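Local coordinates for Low molecular weight phosphotyrosine phosphatase family protein (Streptococcus pyogenes, PDB 5GOT), which probably hydrolyses phosphotyrosine in proteins, as a bacterial member of the low molecular weight protein tyrosine phosphatase family, at residues Val21-Val26 with Met31-Arg36; Ser53-Lys56 with Asn61-Ile64. All blocks are in the same frame, centred on the assembly; numbering follows the deposited sequence.

Contact 1 of 2, residues Val21-Val26 with Met31-Arg36; sequences VMKSIV and MMIESR
Ile33 CD1 packs against two side chains of the 21-26 segment, 3.5 Å from Met22 CG and 3.7 Å from Val26 CG1. Met22 crosses Ile33 at about a right angle; its chain bends at chi2 (74°) and carries the terminal methyl on toward Met31, where Met22 CE lies 3.8 Å from Met31 CE. Met31 also turns at its last torsion, and its SD packs against Val26 CG1 at 4.1 Å.

Lys23, exposed to solvent, lies along the margin. It slides past Ile33 in the opposite direction, its CG 4.0 Å from Ile33 CB, and its extended chain brings NZ near the strand backbone. There a water bridges the two, accepting from Lys23 NZ (2.8 Å) and donating to Ile33 O (2.9 Å), while Glu19, one turn earlier on helix 14-23, forms a salt bridge with the same ammonium.

Behind this layer, Phe6 of strand 2-8 touches both Met22 and Ile33, and Cys133 and Leu137 of helix 122-140 cover Met22 and Val26. The pairing belongs to the beta-alpha-beta unit of strand 2-8, helix 14-23 and strand 31-37. The buried part of the contact is apolar, between Met22, Val26, Met31 and Ile33, and the water bridge adds a polar link at the exposed lysine.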
loop_
_atom_site.group_PDB
_atom_site.type_symbol
_atom_site.label_atom_id
_atom_site.label_comp_id
_atom_site.label_asym_id
_atom_site.label_seq_id
_atom_site.Cartn_x
_atom_site.Cartn_y
_atom_site.Cartn_z
ATOM N N VAL A 21 1.077 7.859 -1.545
ATOM C CA VAL A 21 1.223 8.145 -2.968
ATOM C C VAL A 21 -0.104 7.898 -3.688
ATOM O O VAL A 21 -0.561 8.726 -4.485
ATOM C CB VAL A 21 2.371 7.322 -3.583
ATOM C CG1 VAL A 21 2.410 7.509 -5.098
ATOM C CG2 VAL A 21 3.718 7.735 -2.981
ATOM N N MET A 22 -0.765 6.772 -3.394
ATOM C CA MET A 22 -2.063 6.519 -4.016
ATOM C C MET A 22 -3.067 7.602 -3.634
ATOM O O MET A 22 -3.840 8.075 -4.478
ATOM C CB MET A 22 -2.594 5.142 -3.612
ATOM C CG MET A 22 -3.766 4.670 -4.463
ATOM S SD MET A 22 -3.193 4.163 -6.072
ATOM C CE MET A 22 -4.750 3.971 -6.961
ATOM N N LYS A 23 -3.054 8.027 -2.370
ATOM C CA LYS A 23 -3.964 9.075 -1.937
ATOM C C LYS A 23 -3.698 10.391 -2.649
ATOM O O LYS A 23 -4.606 11.225 -2.746
ATOM C CB LYS A 23 -3.867 9.266 -0.425
ATOM C CG LYS A 23 -4.546 8.169 0.372
ATOM C CD LYS A 23 -4.471 8.473 1.856
ATOM C CE LYS A 23 -5.470 7.654 2.651
ATOM N NZ LYS A 23 -5.071 7.533 4.068
ATOM N N SER A 24 -2.489 10.587 -3.171
ATOM C CA SER A 24 -2.183 11.827 -3.864
ATOM C C SER A 24 -2.687 11.842 -5.298
ATOM O O SER A 24 -2.658 12.904 -5.929
ATOM C CB SER A 24 -0.670 12.091 -3.843
ATOM O OG SER A 24 0.017 11.353 -4.848
ATOM N N ILE A 25 -3.140 10.709 -5.838
ATOM C CA ILE A 25 -3.565 10.645 -7.229
ATOM C C ILE A 25 -5.035 10.280 -7.387
ATOM O O ILE A 25 -5.529 10.252 -8.511
ATOM C CB ILE A 25 -2.683 9.687 -8.057
ATOM C CG1 ILE A 25 -2.782 8.249 -7.549
ATOM C CG2 ILE A 25 -1.228 10.162 -8.072
ATOM C CD1 ILE A 25 -2.231 7.227 -8.539
ATOM N N VAL A 26 -5.759 10.027 -6.298
ATOM C CA VAL A 26 -7.185 9.735 -6.391
ATOM C C VAL A 26 -7.878 10.231 -5.124
ATOM O O VAL A 26 -7.310 10.189 -4.029
ATOM C CB VAL A 26 -7.427 8.226 -6.644
ATOM C CG1 VAL A 26 -6.879 7.384 -5.514
ATOM C CG2 VAL A 26 -8.893 7.951 -6.828
ATOM N N MET A 31 -12.085 6.536 -3.731
ATOM C CA MET A 31 -11.340 5.366 -3.273
ATOM C C MET A 31 -10.914 5.545 -1.823
ATOM O O MET A 31 -10.402 6.603 -1.441
ATOM C CB MET A 31 -10.114 5.102 -4.157
ATOM C CG MET A 31 -9.460 3.749 -3.904
ATOM S SD MET A 31 -7.937 3.493 -4.840
ATOM C CE MET A 31 -8.535 3.479 -6.525
ATOM N N MET A 32 -11.128 4.512 -1.018
ATOM C CA MET A 32 -10.720 4.512 0.377
ATOM C C MET A 32 -9.443 3.691 0.497
ATOM O O MET A 32 -9.399 2.540 0.050
ATOM C CB MET A 32 -11.835 3.947 1.261
ATOM C CG MET A 32 -11.570 3.984 2.764
ATOM S SD MET A 32 -10.954 2.410 3.401
ATOM C CE MET A 32 -11.571 2.439 5.081
ATOM N N ILE A 33 -8.398 4.290 1.063
ATOM C CA ILE A 33 -7.045 3.744 0.983
ATOM C C ILE A 33 -6.439 3.729 2.374
ATOM O O ILE A 33 -6.455 4.748 3.072
ATOM C CB ILE A 33 -6.162 4.552 0.016
ATOM C CG1 ILE A 33 -6.778 4.576 -1.379
ATOM C CG2 ILE A 33 -4.780 3.941 -0.072
ATOM C CD1 ILE A 33 -6.263 5.695 -2.234
ATOM N N GLU A 34 -5.929 2.568 2.782
ATOM C CA GLU A 34 -5.249 2.383 4.056
ATOM C C GLU A 34 -4.068 1.447 3.822
ATOM O O GLU A 34 -3.839 0.981 2.702
ATOM C CB GLU A 34 -6.201 1.845 5.129
ATOM C CG GLU A 34 -7.255 2.873 5.552
ATOM C CD GLU A 34 -7.937 2.511 6.856
ATOM O OE1 GLU A 34 -9.076 2.969 7.093
ATOM O OE2 GLU A 34 -7.334 1.749 7.638
ATOM N N SER A 35 -3.299 1.183 4.878
ATOM C CA SER A 35 -2.197 0.233 4.799
ATOM C C SER A 35 -2.074 -0.526 6.114
ATOM O O SER A 35 -2.523 -0.066 7.170
ATOM C CB SER A 35 -0.862 0.919 4.436
ATOM O OG SER A 35 -0.461 1.878 5.419
ATOM N N ARG A 36 -1.469 -1.711 6.035
ATOM C CA ARG A 36 -1.348 -2.590 7.191
ATOM C C ARG A 36 -0.065 -3.402 7.101
ATOM O O ARG A 36 0.600 -3.454 6.057
ATOM C CB ARG A 36 -2.533 -3.562 7.297
ATOM C CG ARG A 36 -3.883 -2.926 7.510
ATOM C CD ARG A 36 -4.143 -2.539 8.966
ATOM N NE ARG A 36 -5.540 -2.150 9.097
ATOM C CZ ARG A 36 -6.009 -0.950 8.772
ATOM N NH1 ARG A 36 -5.182 -0.007 8.325
ATOM N NH2 ARG A 36 -7.304 -0.693 8.893
HETATM O O HOH W 1 -7.526 6.534 5.019
#

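Contact 2 of 2, residues Ser53-Lys56 with Asn61-Ile64; sequences SILK and NYDI
Tyr62 holds CG between its backbone N and carbonyl carbon (chi1 66°), and this swings the phenol ring toward the helix; in Leu55, chi1 (-63°) sets CG on the side opposite the carbonyl carbon, and chi2 (170°) then carries CD1 to the ring. The two side chains come together obliquely. Leu55 CD1 lies 3.5 Å from Tyr62 CD1 and 3.8 Å from Tyr62 CG, so the methyl meets the ring obliquely, at its inner end near CB. Leu55 CB follows along the same flank, 3.8 Å from Tyr62 CD1.

Farther out along the ring, Lys56 takes over. Its CG lies at the ring edge, near the ring plane, and its chain runs on until CE comes 3.6 Å from Tyr62 OH. The phenol oxygen has its hydrogen-bond partner one turn earlier on the helix, Gln52 OE1. That bond ties the outer end of the ring to the helix, as leucine packing holds the inner end, and together they should limit how far the ring can swing.

The contact joins the C-terminal part of helix 49-57 to the loop that leads on to helix 73-78, folding the chain back against the helix it has just left. Helix 14-23 touches both partners, with Val21 against Leu55 and Phe20 against Tyr62; Ile60 in the connecting loop also touches Leu55. On another side of the helix, Ile54 packs on Phe122 and Tyr126 of helix 122-140.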
loop_
_atom_site.group_PDB
_atom_site.type_symbol
_atom_site.label_atom_id
_atom_site.label_comp_id
_atom_site.label_asym_id
_atom_site.label_seq_id
_atom_site.Cartn_x
_atom_site.Cartn_y
_atom_site.Cartn_z
ATOM N N SER A 53 10.965 10.966 4.617
ATOM C CA SER A 53 11.840 11.848 3.850
ATOM C C SER A 53 11.462 11.859 2.376
ATOM O O SER A 53 11.409 12.922 1.742
ATOM C CB SER A 53 13.292 11.412 4.022
ATOM O OG SER A 53 14.138 12.194 3.200
ATOM N N ILE A 54 11.202 10.683 1.808
ATOM C CA ILE A 54 10.805 10.613 0.408
ATOM C C ILE A 54 9.529 11.409 0.172
ATOM O O ILE A 54 9.439 12.195 -0.781
ATOM C CB ILE A 54 10.654 9.144 -0.027
ATOM C CG1 ILE A 54 11.932 8.706 -0.724
ATOM C CG2 ILE A 54 9.442 8.952 -0.909
ATOM C CD1 ILE A 54 12.238 9.499 -1.983
ATOM N N LEU A 55 8.524 11.230 1.040
ATOM C CA LEU A 55 7.239 11.885 0.814
ATOM C C LEU A 55 7.369 13.401 0.931
ATOM O O LEU A 55 6.751 14.147 0.158
ATOM C CB LEU A 55 6.183 11.347 1.790
ATOM C CG LEU A 55 5.781 9.856 1.731
ATOM C CD1 LEU A 55 4.919 9.484 2.923
ATOM C CD2 LEU A 55 5.062 9.487 0.434
ATOM N N LYS A 56 8.170 13.877 1.888
ATOM C CA LYS A 56 8.403 15.314 2.001
ATOM C C LYS A 56 9.089 15.847 0.750
ATOM O O LYS A 56 8.688 16.880 0.202
ATOM C CB LYS A 56 9.239 15.619 3.244
ATOM C CG LYS A 56 8.545 15.374 4.586
ATOM C CD LYS A 56 9.355 16.049 5.706
ATOM C CE LYS A 56 8.936 15.617 7.100
ATOM N NZ LYS A 56 10.076 15.031 7.870
ATOM N N ASN A 61 1.465 14.749 0.683
ATOM C CA ASN A 61 0.872 14.854 2.007
ATOM C C ASN A 61 0.754 13.474 2.634
ATOM O O ASN A 61 0.526 12.478 1.940
ATOM C CB ASN A 61 -0.508 15.512 1.931
ATOM C CG ASN A 61 -0.443 16.960 1.473
ATOM O OD1 ASN A 61 0.609 17.599 1.539
ATOM N ND2 ASN A 61 -1.573 17.485 1.008
ATOM N N TYR A 62 0.942 13.413 3.951
ATOM C CA TYR A 62 0.670 12.187 4.681
ATOM C C TYR A 62 0.259 12.527 6.102
ATOM O O TYR A 62 0.491 13.636 6.593
ATOM C CB TYR A 62 1.863 11.228 4.679
ATOM C CG TYR A 62 3.105 11.693 5.405
ATOM C CD1 TYR A 62 4.090 12.413 4.738
ATOM C CD2 TYR A 62 3.311 11.389 6.753
ATOM C CE1 TYR A 62 5.248 12.828 5.390
ATOM C CE2 TYR A 62 4.472 11.800 7.414
ATOM C CZ TYR A 62 5.431 12.519 6.723
ATOM O OH TYR A 62 6.583 12.933 7.356
ATOM N N ASP A 63 -0.356 11.543 6.753
ATOM C CA ASP A 63 -0.884 11.687 8.105
ATOM C C ASP A 63 0.250 11.399 9.077
ATOM O O ASP A 63 0.671 10.245 9.217
ATOM C CB ASP A 63 -2.060 10.731 8.314
ATOM C CG ASP A 63 -2.847 11.010 9.591
ATOM O OD1 ASP A 63 -2.323 11.667 10.520
ATOM O OD2 ASP A 63 -4.009 10.553 9.666
ATOM N N ILE A 64 0.746 12.444 9.749
ATOM C CA ILE A 64 1.848 12.268 10.689
ATOM C C ILE A 64 1.461 11.356 11.842
ATOM O O ILE A 64 2.334 10.804 12.520
ATOM C CB ILE A 64 2.340 13.633 11.225
ATOM C CG1 ILE A 64 1.235 14.331 12.030
ATOM C CG2 ILE A 64 2.817 14.509 10.077
ATOM C CD1 ILE A 64 1.732 15.510 12.860
#

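How the contacts relate
Helix 14-23 is the element the two contacts share: contact 1 packs residues 21-26, which run out of it, on strand 31-37, and contact 2 lies against it through helix 49-57 and the loop that follows. Their centres are about 13 Å apart, and they meet directly where Val21 CG2 lies 4.1 Å from Leu55 CD2. Along the chain they come in series, with strand 31-37 leading on to helix 49-57. Contact 1 is the deeper, its centre about 7 Å from that of the chain against about 14 Å for contact 2. In this family the phosphate-binding loop joins the first strand to the helix after it, so helix 14-23 probably leads directly out of the active-site loop.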